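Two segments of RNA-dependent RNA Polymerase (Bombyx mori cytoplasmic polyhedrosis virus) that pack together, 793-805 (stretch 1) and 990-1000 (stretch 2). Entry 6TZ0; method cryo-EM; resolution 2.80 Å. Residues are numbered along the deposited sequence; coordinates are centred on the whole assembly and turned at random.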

# COMPACT_ATOMS: atom_id res chain seq x y z
N THR A 793 9.89 35.41 4.18
CA THR A 793 10.66 36.28 3.29
C THR A 793 9.93 36.37 1.96
O THR A 793 9.46 35.36 1.43
CB THR A 793 12.08 35.76 3.08
OG1 THR A 793 12.02 34.46 2.48
CG2 THR A 793 12.80 35.67 4.41
N LEU A 794 9.85 37.58 1.42
CA LEU A 794 9.13 37.80 0.18
C LEU A 794 9.89 38.79 -0.69
O LEU A 794 10.34 39.83 -0.20
CB LEU A 794 7.71 38.29 0.45
CG LEU A 794 6.81 38.45 -0.77
CD1 LEU A 794 6.69 37.13 -1.50
CD2 LEU A 794 5.44 38.95 -0.36
N SER A 795 10.03 38.46 -1.97
CA SER A 795 10.71 39.33 -2.91
C SER A 795 9.83 40.54 -3.22
O SER A 795 8.64 40.40 -3.49
CB SER A 795 11.05 38.57 -4.19
OG SER A 795 9.89 38.10 -4.84
N VAL A 796 10.42 41.73 -3.13
CA VAL A 796 9.69 42.97 -3.30
C VAL A 796 10.44 43.84 -4.32
O VAL A 796 11.66 43.78 -4.42
CB VAL A 796 9.51 43.71 -1.95
CG1 VAL A 796 8.58 42.93 -1.03
CG2 VAL A 796 10.84 43.86 -1.27
N ASP A 797 9.68 44.63 -5.07
CA ASP A 797 10.24 45.38 -6.18
C ASP A 797 11.02 46.59 -5.67
O ASP A 797 10.74 47.11 -4.59
CB ASP A 797 9.13 45.82 -7.13
CG ASP A 797 9.64 46.22 -8.50
OD1 ASP A 797 10.87 46.19 -8.73
OD2 ASP A 797 8.80 46.56 -9.37
N ASN A 798 11.99 47.04 -6.46
CA ASN A 798 12.92 48.08 -6.01
C ASN A 798 12.28 49.46 -6.00
O ASN A 798 12.49 50.23 -5.06
CB ASN A 798 14.16 48.10 -6.89
CG ASN A 798 15.04 46.91 -6.67
OD1 ASN A 798 15.22 46.48 -5.53
ND2 ASN A 798 15.61 46.38 -7.74
N LYS A 799 11.53 49.80 -7.05
CA LYS A 799 10.82 51.07 -7.06
C LYS A 799 9.69 51.07 -6.05
O LYS A 799 9.33 52.12 -5.50
CB LYS A 799 10.31 51.37 -8.48
CG LYS A 799 9.65 52.73 -8.65
CD LYS A 799 10.67 53.84 -8.46
CE LYS A 799 10.06 55.21 -8.69
NZ LYS A 799 9.05 55.53 -7.64
N LEU A 800 9.16 49.89 -5.74
CA LEU A 800 8.05 49.69 -4.82
C LEU A 800 8.52 49.25 -3.44
O LEU A 800 7.72 48.73 -2.66
CB LEU A 800 7.07 48.67 -5.41
CG LEU A 800 6.02 49.05 -6.46
CD1 LEU A 800 6.60 49.47 -7.81
CD2 LEU A 800 5.12 47.86 -6.69
N TYR A 801 9.79 49.47 -3.11
CA TYR A 801 10.38 48.94 -1.87
C TYR A 801 10.00 49.79 -0.66
O TYR A 801 9.45 49.28 0.33
CB TYR A 801 11.90 48.89 -2.02
CG TYR A 801 12.63 48.18 -0.90
CD1 TYR A 801 12.76 46.80 -0.91
CD2 TYR A 801 13.18 48.88 0.17
CE1 TYR A 801 13.42 46.13 0.11
CE2 TYR A 801 13.84 48.22 1.19
CZ TYR A 801 13.95 46.85 1.15
OH TYR A 801 14.61 46.18 2.16
N ASP A 802 10.31 51.09 -0.72
CA ASP A 802 10.15 51.97 0.43
C ASP A 802 8.69 52.19 0.78
O ASP A 802 8.31 52.22 1.96
CB ASP A 802 10.84 53.31 0.14
CG ASP A 802 11.03 54.17 1.38
OD1 ASP A 802 10.71 53.73 2.50
OD2 ASP A 802 11.50 55.32 1.22
N SER A 803 7.83 52.34 -0.24
CA SER A 803 6.42 52.57 0.02
C SER A 803 5.71 51.31 0.50
O SER A 803 4.64 51.42 1.11
CB SER A 803 5.75 53.12 -1.24
OG SER A 803 4.37 53.34 -1.02
N THR A 804 6.27 50.13 0.25
CA THR A 804 5.74 48.92 0.86
C THR A 804 6.22 48.78 2.29
O THR A 804 5.42 48.45 3.18
CB THR A 804 6.15 47.70 0.02
OG1 THR A 804 5.63 47.84 -1.31
CG2 THR A 804 5.63 46.41 0.63
N TYR A 805 7.50 49.06 2.53
CA TYR A 805 8.08 48.91 3.87
C TYR A 805 7.45 49.88 4.86
O TYR A 805 7.11 49.50 5.99
CB TYR A 805 9.60 49.13 3.80
CG TYR A 805 10.30 48.98 5.14
CD1 TYR A 805 10.59 47.73 5.65
CD2 TYR A 805 10.66 50.10 5.89
CE1 TYR A 805 11.23 47.59 6.86
CE2 TYR A 805 11.29 49.97 7.10
CZ TYR A 805 11.57 48.71 7.59
OH TYR A 805 12.20 48.57 8.80
N GLN A 990 8.85 28.74 -9.79
CA GLN A 990 8.51 30.13 -10.02
C GLN A 990 8.20 30.81 -8.70
O GLN A 990 7.30 30.39 -7.97
CB GLN A 990 7.32 30.26 -10.96
CG GLN A 990 6.92 31.68 -11.27
CD GLN A 990 5.74 31.76 -12.21
OE1 GLN A 990 5.19 30.74 -12.63
NE2 GLN A 990 5.34 32.98 -12.56
N SER A 991 8.96 31.86 -8.38
CA SER A 991 8.71 32.64 -7.18
C SER A 991 7.72 33.76 -7.47
O SER A 991 7.39 34.05 -8.63
CB SER A 991 10.02 33.21 -6.63
OG SER A 991 9.78 34.01 -5.49
N LYS A 992 7.25 34.41 -6.41
CA LYS A 992 6.25 35.46 -6.52
C LYS A 992 6.73 36.71 -5.80
O LYS A 992 7.50 36.64 -4.84
CB LYS A 992 4.91 34.99 -5.95
CG LYS A 992 4.26 33.90 -6.79
CD LYS A 992 2.94 33.44 -6.22
CE LYS A 992 2.28 32.46 -7.18
NZ LYS A 992 3.06 31.21 -7.32
N ARG A 993 6.27 37.86 -6.28
CA ARG A 993 6.68 39.15 -5.76
C ARG A 993 5.48 40.08 -5.65
O ARG A 993 4.39 39.78 -6.14
CB ARG A 993 7.76 39.80 -6.65
CG ARG A 993 7.26 40.35 -7.98
CD ARG A 993 7.38 39.34 -9.10
NE ARG A 993 7.06 39.92 -10.40
CZ ARG A 993 7.97 40.36 -11.27
NH1 ARG A 993 9.26 40.29 -10.97
NH2 ARG A 993 7.59 40.87 -12.43
N VAL A 994 5.70 41.23 -5.02
CA VAL A 994 4.69 42.28 -5.00
C VAL A 994 4.87 43.15 -6.24
O VAL A 994 5.99 43.40 -6.70
CB VAL A 994 4.76 43.10 -3.69
CG1 VAL A 994 6.05 43.87 -3.55
CG2 VAL A 994 3.57 44.06 -3.56
N SER A 995 3.75 43.52 -6.85
CA SER A 995 3.74 44.44 -7.98
C SER A 995 2.68 45.49 -7.72
O SER A 995 2.17 45.58 -6.60
CB SER A 995 3.50 43.70 -9.30
OG SER A 995 4.56 42.82 -9.59
N SER A 996 2.35 46.28 -8.74
CA SER A 996 1.46 47.43 -8.56
C SER A 996 0.05 47.01 -8.19
O SER A 996 -0.64 47.72 -7.44
CB SER A 996 1.45 48.28 -9.83
OG SER A 996 2.74 48.80 -10.11
N ARG A 997 -0.39 45.85 -8.68
CA ARG A 997 -1.71 45.33 -8.34
C ARG A 997 -1.81 44.98 -6.86
O ARG A 997 -2.86 45.19 -6.23
CB ARG A 997 -2.03 44.11 -9.20
CG ARG A 997 -3.44 43.55 -9.01
CD ARG A 997 -3.69 42.34 -9.89
NE ARG A 997 -3.70 42.68 -11.31
CZ ARG A 997 -4.76 43.12 -11.97
NH1 ARG A 997 -4.68 43.41 -13.26
NH2 ARG A 997 -5.92 43.29 -11.34
N LEU A 998 -0.72 44.49 -6.27
CA LEU A 998 -0.75 44.19 -4.84
C LEU A 998 -0.33 45.40 -4.02
O LEU A 998 -0.83 45.60 -2.91
CB LEU A 998 0.14 42.97 -4.56
CG LEU A 998 -0.11 42.09 -3.32
CD1 LEU A 998 0.45 42.64 -2.02
CD2 LEU A 998 -1.60 41.83 -3.18
N HIS A 999 0.56 46.24 -4.56
CA HIS A 999 0.98 47.45 -3.86
C HIS A 999 -0.16 48.45 -3.70
O HIS A 999 -0.18 49.20 -2.72
CB HIS A 999 2.13 48.11 -4.62
CG HIS A 999 2.64 49.36 -3.97
ND1 HIS A 999 3.45 49.34 -2.85
CD2 HIS A 999 2.47 50.66 -4.29
CE1 HIS A 999 3.74 50.58 -2.51
NE2 HIS A 999 3.16 51.40 -3.36
N GLU A 1000 -1.11 48.45 -4.64
CA GLU A 1000 -2.27 49.33 -4.53
C GLU A 1000 -3.10 49.00 -3.30
O GLU A 1000 -3.51 49.91 -2.56
CB GLU A 1000 -3.12 49.25 -5.80
CG GLU A 1000 -4.37 50.11 -5.77
CD GLU A 1000 -4.07 51.60 -5.77
OE1 GLU A 1000 -3.01 52.01 -6.29
OE2 GLU A 1000 -4.89 52.37 -5.24

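The two stretches meet first along extended backbone and then through the starts of two helices, burying 526 Å² between them. At the extended end S795 lies beside R993, and its carbonyl does most of the backbone work: S795 O accepts a weak hydrogen bond from V994 N at 3.4 Å and also receives a CA-H...O contact from R993 CA at 3.2 Å. The side chain adds a second link, S795 OG donating a weak hydrogen bond to K992 O at 2.8 Å. Serine suits this position because its short hydroxyl reaches a neighbouring backbone acceptor without holding the two stretches apart. R993 contributes mainly backbone and CB, since the end of its side chain leads away.

Next to this polar edge, V796 CG1 and V994 CG1 touch at 3.7 Å, two buried branched side chains that ask for no polar partner. L800 makes a separate apolar contact at the helix end: its CD2 packs 3.6 Å from H999 CB, and its CG lies over one face of the imidazole.

The ring's edge is polar. H999 ND1 donates to T804 OG1 at 3.1 Å, while that same hydroxyl donates to L800 O at 2.6 Å. T804 thus links the histidine to the backbone, its OG1 used as both acceptor and donor. S803 OG also sits at this edge, 3.2 Å from H999 CE1.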